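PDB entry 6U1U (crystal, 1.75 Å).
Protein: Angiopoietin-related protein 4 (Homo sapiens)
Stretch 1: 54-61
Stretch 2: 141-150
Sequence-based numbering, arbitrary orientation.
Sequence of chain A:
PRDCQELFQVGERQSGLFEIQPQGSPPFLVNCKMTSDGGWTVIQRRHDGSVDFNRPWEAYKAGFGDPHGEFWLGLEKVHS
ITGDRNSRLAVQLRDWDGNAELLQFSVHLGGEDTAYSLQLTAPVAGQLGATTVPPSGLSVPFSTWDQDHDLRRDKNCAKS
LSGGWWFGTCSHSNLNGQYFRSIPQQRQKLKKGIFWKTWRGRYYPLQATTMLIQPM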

# COMPACT_ATOMS: atom_id res chain seq x y z
N ASN A 54 -5.64 4.38 -11.68
CA ASN A 54 -4.57 4.84 -12.56
C ASN A 54 -4.52 6.36 -12.52
O ASN A 54 -5.08 7.06 -13.37
N ARG A 55 -3.89 6.85 -11.46
CA ARG A 55 -3.81 8.30 -11.18
C ARG A 55 -2.37 8.78 -10.99
O ARG A 55 -1.51 8.00 -10.68
N PRO A 56 -2.16 10.10 -11.12
CA PRO A 56 -0.86 10.71 -11.04
C PRO A 56 -0.40 10.93 -9.59
O PRO A 56 -1.11 10.71 -8.70
N TRP A 57 0.82 11.45 -9.48
CA TRP A 57 1.49 11.66 -8.18
C TRP A 57 0.60 12.42 -7.19
O TRP A 57 0.48 11.98 -6.09
N GLU A 58 0.03 13.53 -7.62
CA GLU A 58 -0.68 14.33 -6.63
C GLU A 58 -1.86 13.59 -6.05
O GLU A 58 -2.23 13.81 -4.88
N ALA A 59 -2.50 12.72 -6.84
CA ALA A 59 -3.62 11.96 -6.31
C ALA A 59 -3.14 10.90 -5.34
O ALA A 59 -3.81 10.60 -4.34
N TYR A 60 -1.99 10.27 -5.63
CA TYR A 60 -1.49 9.27 -4.69
C TYR A 60 -0.97 9.95 -3.43
O TYR A 60 -0.95 9.34 -2.35
N LYS A 61 -0.54 11.20 -3.55
CA LYS A 61 -0.09 11.96 -2.39
C LYS A 61 -1.28 12.34 -1.49
O LYS A 61 -1.21 12.21 -0.26
N PRO A 141 11.48 3.99 -3.42
CA PRO A 141 10.56 5.13 -3.55
C PRO A 141 9.23 4.71 -4.15
O PRO A 141 9.11 3.71 -4.86
N PHE A 142 8.22 5.53 -3.87
CA PHE A 142 6.94 5.39 -4.55
C PHE A 142 7.03 5.98 -5.95
O PHE A 142 7.66 7.02 -6.14
N SER A 143 6.32 5.38 -6.92
CA SER A 143 6.34 5.91 -8.28
C SER A 143 4.95 5.91 -8.90
O SER A 143 4.16 4.99 -8.69
N THR A 144 4.67 6.94 -9.70
CA THR A 144 3.46 7.04 -10.51
C THR A 144 3.91 7.34 -11.94
O THR A 144 5.08 7.60 -12.19
N TRP A 145 2.96 7.32 -12.90
CA TRP A 145 3.40 7.43 -14.29
C TRP A 145 4.07 8.78 -14.56
O TRP A 145 5.01 8.86 -15.37
N ASP A 146 3.67 9.82 -13.84
CA ASP A 146 4.26 11.13 -14.05
C ASP A 146 5.45 11.43 -13.14
O ASP A 146 6.06 12.51 -13.28
N GLN A 147 5.81 10.52 -12.23
CA GLN A 147 6.89 10.71 -11.29
C GLN A 147 7.44 9.31 -11.02
O GLN A 147 7.19 8.68 -9.98
N ASP A 148 8.15 8.76 -12.00
CA ASP A 148 8.62 7.38 -11.89
C ASP A 148 10.12 7.35 -11.63
O ASP A 148 10.88 8.13 -12.22
N HIS A 149 10.54 6.45 -10.76
CA HIS A 149 11.91 6.45 -10.25
C HIS A 149 12.81 5.38 -10.86
O HIS A 149 13.95 5.21 -10.41
N ASP A 150 12.35 4.67 -11.89
CA ASP A 150 13.22 3.72 -12.58
C ASP A 150 14.43 4.47 -13.15
O ASP A 150 14.27 5.44 -13.90

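What ties the start of the helix to the second stretch? Pro-56 sits at the N-cap, so the first amides of the helix lack partners within it, and Asp-146 supplies one. Its CA-to-CB bond points toward stretch 1, and with chi1 in p its OD1 accepts a hydrogen bond from Trp-57 N at 2.9 Å (149°). The same Asp-146 OD1 also takes a hydrogen bond from Thr-144 OG1, at 2.7 Å, within the type I turn from Thr-144 to Gln-147. Thr-144, also p, therefore helps hold the carboxylate in place, although its OG1, 3.2 Å from Trp-57 N, meets that amide at too poor an angle to bond.

How do waters extend this polar layer? Three of them bridge the stretches. One donates to Asp-146 OD2 (2.8 Å) and accepts from Glu-58 N (3.0 Å), so both carboxylate oxygens serve the helix start, one directly and one through water. Another links Arg-55 O (2.7 Å) to Trp-145 N (2.9 Å), and the third joins Asn-54 O (3.0 Å) to the indole Trp-145 NE1 (2.9 Å).

Where does the aromatic packing lie? Trp-57, buried with chi1 t, has the most surface covered by the other stretch of any residue here; its CZ3 comes 3.3 Å from Phe-142 O, near the indole plane, and 4.0 Å from Phe-142 CD2. Phe-142 (t) and Tyr-60 (m) both point toward the opposing stretch. Tyr-60 CD1 lies 3.5 Å from Phe-142 CZ, their planes inclined at 46°, while Tyr-60 CD2 meets the methyl Thr-144 CG2 at 3.7 Å.

What closes the margins? Trp-145 starts sideways, but its p rotamer brings the indole near Pro-56, with CE2 4.4 Å from Pro-56 CB. Gln-147 (m) points toward stretch 1 and sets its CB 3.7 Å from Trp-57 CE3.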

# COMPACT_ATOMS: atom_id res chain seq x y z
CB ASN A 54 -4.76 4.31 -13.97
CG ASN A 54 -3.53 4.57 -14.80
OD1 ASN A 54 -2.40 4.31 -14.35
ND2 ASN A 54 -3.71 5.17 -15.98
CB ARG A 55 -4.65 8.66 -9.96
CG ARG A 55 -6.01 7.99 -9.93
CD ARG A 55 -7.04 8.77 -9.16
NE ARG A 55 -8.24 7.99 -9.06
CZ ARG A 55 -9.40 8.46 -8.68
NH1 ARG A 55 -9.51 9.73 -8.36
NH2 ARG A 55 -10.44 7.66 -8.63
CB PRO A 56 -1.00 12.07 -11.75
CG PRO A 56 -2.47 12.23 -12.01
CD PRO A 56 -3.19 11.08 -11.34
CB TRP A 57 2.79 12.41 -8.40
CG TRP A 57 3.56 12.58 -7.13
CD1 TRP A 57 3.58 13.65 -6.30
CD2 TRP A 57 4.40 11.59 -6.52
NE1 TRP A 57 4.37 13.40 -5.22
CE2 TRP A 57 4.90 12.15 -5.33
CE3 TRP A 57 4.78 10.30 -6.87
CZ2 TRP A 57 5.76 11.45 -4.50
CZ3 TRP A 57 5.64 9.62 -6.06
CH2 TRP A 57 6.12 10.18 -4.89
CB GLU A 58 -1.14 15.65 -7.25
CG GLU A 58 0.01 16.66 -7.47
CD GLU A 58 0.76 17.01 -6.17
OE1 GLU A 58 0.09 17.29 -5.15
OE2 GLU A 58 2.01 16.98 -6.18
CB ALA A 59 -4.40 11.29 -7.44
CB TYR A 60 -0.38 8.42 -5.34
CG TYR A 60 -1.01 7.22 -6.02
CD1 TYR A 60 -1.33 6.06 -5.28
CD2 TYR A 60 -1.36 7.26 -7.36
CE1 TYR A 60 -1.97 4.98 -5.86
CE2 TYR A 60 -2.00 6.16 -7.95
CZ TYR A 60 -2.29 5.03 -7.19
OH TYR A 60 -2.94 3.93 -7.77
CB LYS A 61 0.63 13.24 -2.84
CG LYS A 61 1.07 14.07 -1.65
CD LYS A 61 1.72 15.42 -2.08
CE LYS A 61 2.07 16.28 -0.86
NZ LYS A 61 2.65 17.64 -1.27
CB PRO A 141 11.30 6.09 -4.50
CG PRO A 141 12.13 5.18 -5.35
CD PRO A 141 12.59 4.05 -4.40
CB PHE A 142 5.85 6.12 -3.75
CG PHE A 142 4.47 5.65 -4.05
CD1 PHE A 142 3.98 4.51 -3.41
CD2 PHE A 142 3.65 6.34 -4.94
CE1 PHE A 142 2.70 4.06 -3.65
CE2 PHE A 142 2.36 5.91 -5.21
CZ PHE A 142 1.86 4.78 -4.56
CB SER A 143 7.29 5.09 -9.23
OG SER A 143 8.65 5.26 -8.85
CB THR A 144 2.54 8.19 -10.03
OG1 THR A 144 3.28 9.43 -10.03
CG2 THR A 144 2.05 7.90 -8.60
CB TRP A 145 2.21 7.19 -15.23
CG TRP A 145 1.16 8.22 -15.20
CD1 TRP A 145 -0.00 8.18 -14.50
CD2 TRP A 145 1.17 9.49 -15.89
NE1 TRP A 145 -0.73 9.32 -14.72
CE2 TRP A 145 -0.03 10.14 -15.56
CE3 TRP A 145 2.06 10.10 -16.77
CZ2 TRP A 145 -0.38 11.40 -16.09
CZ3 TRP A 145 1.73 11.36 -17.28
CH2 TRP A 145 0.51 11.98 -16.93
CB ASP A 146 3.18 12.22 -13.88
CG ASP A 146 2.57 12.25 -12.50
OD1 ASP A 146 2.38 11.16 -11.89
OD2 ASP A 146 2.27 13.37 -12.03
CB GLN A 147 6.44 11.38 -9.99
CG GLN A 147 6.19 12.88 -10.08
CD GLN A 147 7.48 13.64 -10.31
OE1 GLN A 147 7.60 14.36 -11.29
NE2 GLN A 147 8.46 13.45 -9.43
CB ASP A 148 8.30 6.59 -13.15
CG ASP A 148 8.79 5.14 -13.04
OD1 ASP A 148 8.10 4.30 -12.41
OD2 ASP A 148 9.88 4.86 -13.56
CB HIS A 149 11.87 6.35 -8.72
CG HIS A 149 11.27 7.58 -8.11
ND1 HIS A 149 9.93 7.67 -7.78
CD2 HIS A 149 11.81 8.79 -7.83
CE1 HIS A 149 9.68 8.89 -7.32
NE2 HIS A 149 10.80 9.58 -7.33
CB ASP A 150 12.45 3.01 -13.70
CG ASP A 150 13.21 1.78 -14.27
OD1 ASP A 150 12.56 0.73 -14.49
OD2 ASP A 150 14.44 1.87 -14.54
O HOH W 1 -3.64 9.37 -14.53
O HOH W 2 0.38 6.40 -11.83
O HOH W 3 0.69 14.76 -10.24